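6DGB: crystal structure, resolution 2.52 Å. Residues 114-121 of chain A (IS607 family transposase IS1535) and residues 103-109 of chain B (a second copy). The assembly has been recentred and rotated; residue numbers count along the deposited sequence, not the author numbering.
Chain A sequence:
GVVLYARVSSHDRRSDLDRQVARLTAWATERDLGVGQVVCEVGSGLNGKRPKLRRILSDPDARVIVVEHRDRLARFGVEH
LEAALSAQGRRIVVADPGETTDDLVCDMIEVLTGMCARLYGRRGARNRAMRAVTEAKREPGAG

Chain A, residues 114-121: GMCARLYG
Chain B, residues 103-109: DLVCDMI

The contact is a mainly apolar packing of two nearly antiparallel helices from two copies of one protein, with no hydrogen bond between the stretches and 381 Å² buried, both sides summed. The helix axes approach to 10.7 Å, and their N-to-C directions differ by 158° (signed crossing angle -158°). Register is set by Met115(A) and Leu104(B), whose CA atoms lie 7.1 Å apart.

The chain A helix is already under way at Gly114(A), with phi/psi near -70/-40 through Leu119(A). Its i to i-4 bonds include Arg118(A) N to Gly114(A) O at 3.2 Å and Tyr120(A) N to Cys116(A) O at 2.8 Å. Tyr120(A) shifts to -124/11, and Gly121(A) leaves helical angles at 98/148, where a CB would jam against the preceding carbonyl O. In chain B, Asp103(B) (-109/7) precedes the helix, within which Met108(B) N bonds Leu104(B) O at 2.8 Å; phi/psi run from -48/-47 at Leu104(B) to -70/-48 at Ile109(B), with psi relaxing to -22 at Cys106(B) and -27 at Asp107(B); the helix continues later in the chain.

Four residues with CA-to-CB bonds directed toward the other stretch make the main contacts, a four-residue spacing on each helix placing successive side chains on one face. Met115(A), m/t/t, brings CE to 3.7 Å from Leu104(B) CD1, while its CB lies 3.5 Å from Met108(B) SD. Leu119(A), m/t, one turn later, meets the same pair: CG is 3.9 Å from Leu104(B) CD2, and CD1 is 4.0 Å from Met108(B) SD. Leu104(B) is t/p; Met108(B) has chi1 -146°, between wells, then t and p. These separations indicate van der Waals packing of aliphatic carbon and thioether sulfur.

At the margin, Arg118(A) (m/t/t, chi4 153°) places CB 3.8 Å from Leu104(B) CD2, and Leu104(B) CD1 lies at the edge of its guanidinium. The CA-to-CB bond of Tyr120(A) (chi1 -31°, chi2 -77°) points sideways, but the end of the side chain comes nearer, with OH 4.3 Å from Met108(B) CE.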

# COMPACT_ATOMS: atom_id res chain seq x y z
N GLY A 114 -8.53 -7.16 -9.61
CA GLY A 114 -9.16 -5.97 -9.04
C GLY A 114 -9.18 -4.76 -9.94
O GLY A 114 -10.17 -4.02 -9.99
N MET A 115 -8.07 -4.57 -10.68
CA MET A 115 -7.90 -3.49 -11.63
C MET A 115 -8.73 -3.74 -12.89
O MET A 115 -9.26 -2.78 -13.44
CB MET A 115 -6.41 -3.28 -11.93
CG MET A 115 -5.62 -2.71 -10.72
SD MET A 115 -3.99 -2.02 -11.17
CE MET A 115 -3.70 -0.94 -9.80
N CYS A 116 -8.92 -5.03 -13.29
CA CYS A 116 -9.77 -5.46 -14.42
C CYS A 116 -11.23 -5.30 -14.05
O CYS A 116 -12.04 -4.96 -14.91
CB CYS A 116 -9.48 -6.91 -14.82
SG CYS A 116 -8.03 -7.14 -15.87
N ALA A 117 -11.58 -5.65 -12.80
CA ALA A 117 -12.94 -5.56 -12.29
C ALA A 117 -13.39 -4.10 -12.38
O ALA A 117 -14.43 -3.84 -12.98
CB ALA A 117 -13.00 -6.06 -10.85
N ARG A 118 -12.57 -3.16 -11.90
CA ARG A 118 -12.84 -1.71 -11.89
C ARG A 118 -12.97 -1.18 -13.32
O ARG A 118 -13.85 -0.36 -13.59
CB ARG A 118 -11.75 -0.94 -11.11
CG ARG A 118 -11.78 -1.10 -9.58
CD ARG A 118 -10.40 -0.84 -8.96
NE ARG A 118 -10.22 -1.50 -7.66
CZ ARG A 118 -9.05 -1.89 -7.16
NH1 ARG A 118 -7.93 -1.69 -7.85
NH2 ARG A 118 -8.98 -2.47 -5.97
N LEU A 119 -12.14 -1.70 -14.23
CA LEU A 119 -12.11 -1.27 -15.62
C LEU A 119 -13.18 -1.85 -16.54
O LEU A 119 -13.78 -1.09 -17.30
CB LEU A 119 -10.73 -1.58 -16.22
CG LEU A 119 -9.65 -0.53 -16.04
CD1 LEU A 119 -8.27 -1.14 -16.09
CD2 LEU A 119 -9.77 0.56 -17.07
N TYR A 120 -13.38 -3.17 -16.55
CA TYR A 120 -14.31 -3.78 -17.52
C TYR A 120 -15.43 -4.61 -16.93
O TYR A 120 -16.14 -5.30 -17.68
CB TYR A 120 -13.52 -4.63 -18.55
CG TYR A 120 -12.12 -4.11 -18.83
CD1 TYR A 120 -11.92 -3.00 -19.65
CD2 TYR A 120 -11.01 -4.70 -18.24
CE1 TYR A 120 -10.64 -2.49 -19.88
CE2 TYR A 120 -9.72 -4.21 -18.48
CZ TYR A 120 -9.54 -3.10 -19.30
OH TYR A 120 -8.27 -2.61 -19.53
N GLY A 121 -15.60 -4.53 -15.61
CA GLY A 121 -16.61 -5.29 -14.88
C GLY A 121 -16.04 -6.55 -14.25
O GLY A 121 -15.12 -7.17 -14.81
N ASP B 103 -6.44 6.91 -13.62
CA ASP B 103 -5.00 6.77 -13.89
C ASP B 103 -4.55 5.33 -13.59
O ASP B 103 -3.36 5.01 -13.67
CB ASP B 103 -4.15 7.85 -13.18
CG ASP B 103 -4.28 7.95 -11.67
OD1 ASP B 103 -5.33 7.51 -11.13
OD2 ASP B 103 -3.39 8.55 -11.04
N LEU B 104 -5.55 4.47 -13.29
CA LEU B 104 -5.51 3.04 -12.99
C LEU B 104 -4.70 2.21 -13.99
O LEU B 104 -3.93 1.36 -13.56
CB LEU B 104 -6.96 2.52 -12.91
CG LEU B 104 -7.22 1.12 -12.40
CD1 LEU B 104 -6.72 0.94 -10.98
CD2 LEU B 104 -8.69 0.80 -12.47
N VAL B 105 -4.91 2.43 -15.30
CA VAL B 105 -4.24 1.73 -16.41
C VAL B 105 -2.74 2.03 -16.38
O VAL B 105 -1.91 1.13 -16.56
CB VAL B 105 -4.93 2.04 -17.76
CG1 VAL B 105 -5.20 3.54 -17.94
CG2 VAL B 105 -4.16 1.46 -18.94
N CYS B 106 -2.40 3.30 -16.07
CA CYS B 106 -1.03 3.78 -15.92
C CYS B 106 -0.40 3.24 -14.65
O CYS B 106 0.82 3.17 -14.57
CB CYS B 106 -0.98 5.31 -16.00
SG CYS B 106 -0.59 5.94 -17.66
N ASP B 107 -1.24 2.84 -13.67
CA ASP B 107 -0.82 2.25 -12.41
C ASP B 107 -0.69 0.73 -12.55
O ASP B 107 0.12 0.14 -11.84
CB ASP B 107 -1.78 2.65 -11.25
CG ASP B 107 -1.53 4.01 -10.61
OD1 ASP B 107 -0.69 4.78 -11.14
OD2 ASP B 107 -2.17 4.31 -9.57
N MET B 108 -1.45 0.12 -13.49
CA MET B 108 -1.44 -1.31 -13.81
C MET B 108 -0.09 -1.64 -14.46
O MET B 108 0.48 -2.70 -14.18
CB MET B 108 -2.59 -1.63 -14.79
CG MET B 108 -3.22 -3.00 -14.61
SD MET B 108 -4.96 -3.15 -15.13
CE MET B 108 -4.82 -3.08 -16.93
N ILE B 109 0.44 -0.72 -15.31
CA ILE B 109 1.73 -0.86 -15.98
C ILE B 109 2.86 -0.72 -14.96
O ILE B 109 3.75 -1.58 -14.93
CB ILE B 109 1.90 0.11 -17.18
CG1 ILE B 109 0.81 -0.13 -18.22
CG2 ILE B 109 3.26 -0.05 -17.85
CD1 ILE B 109 0.58 1.01 -19.18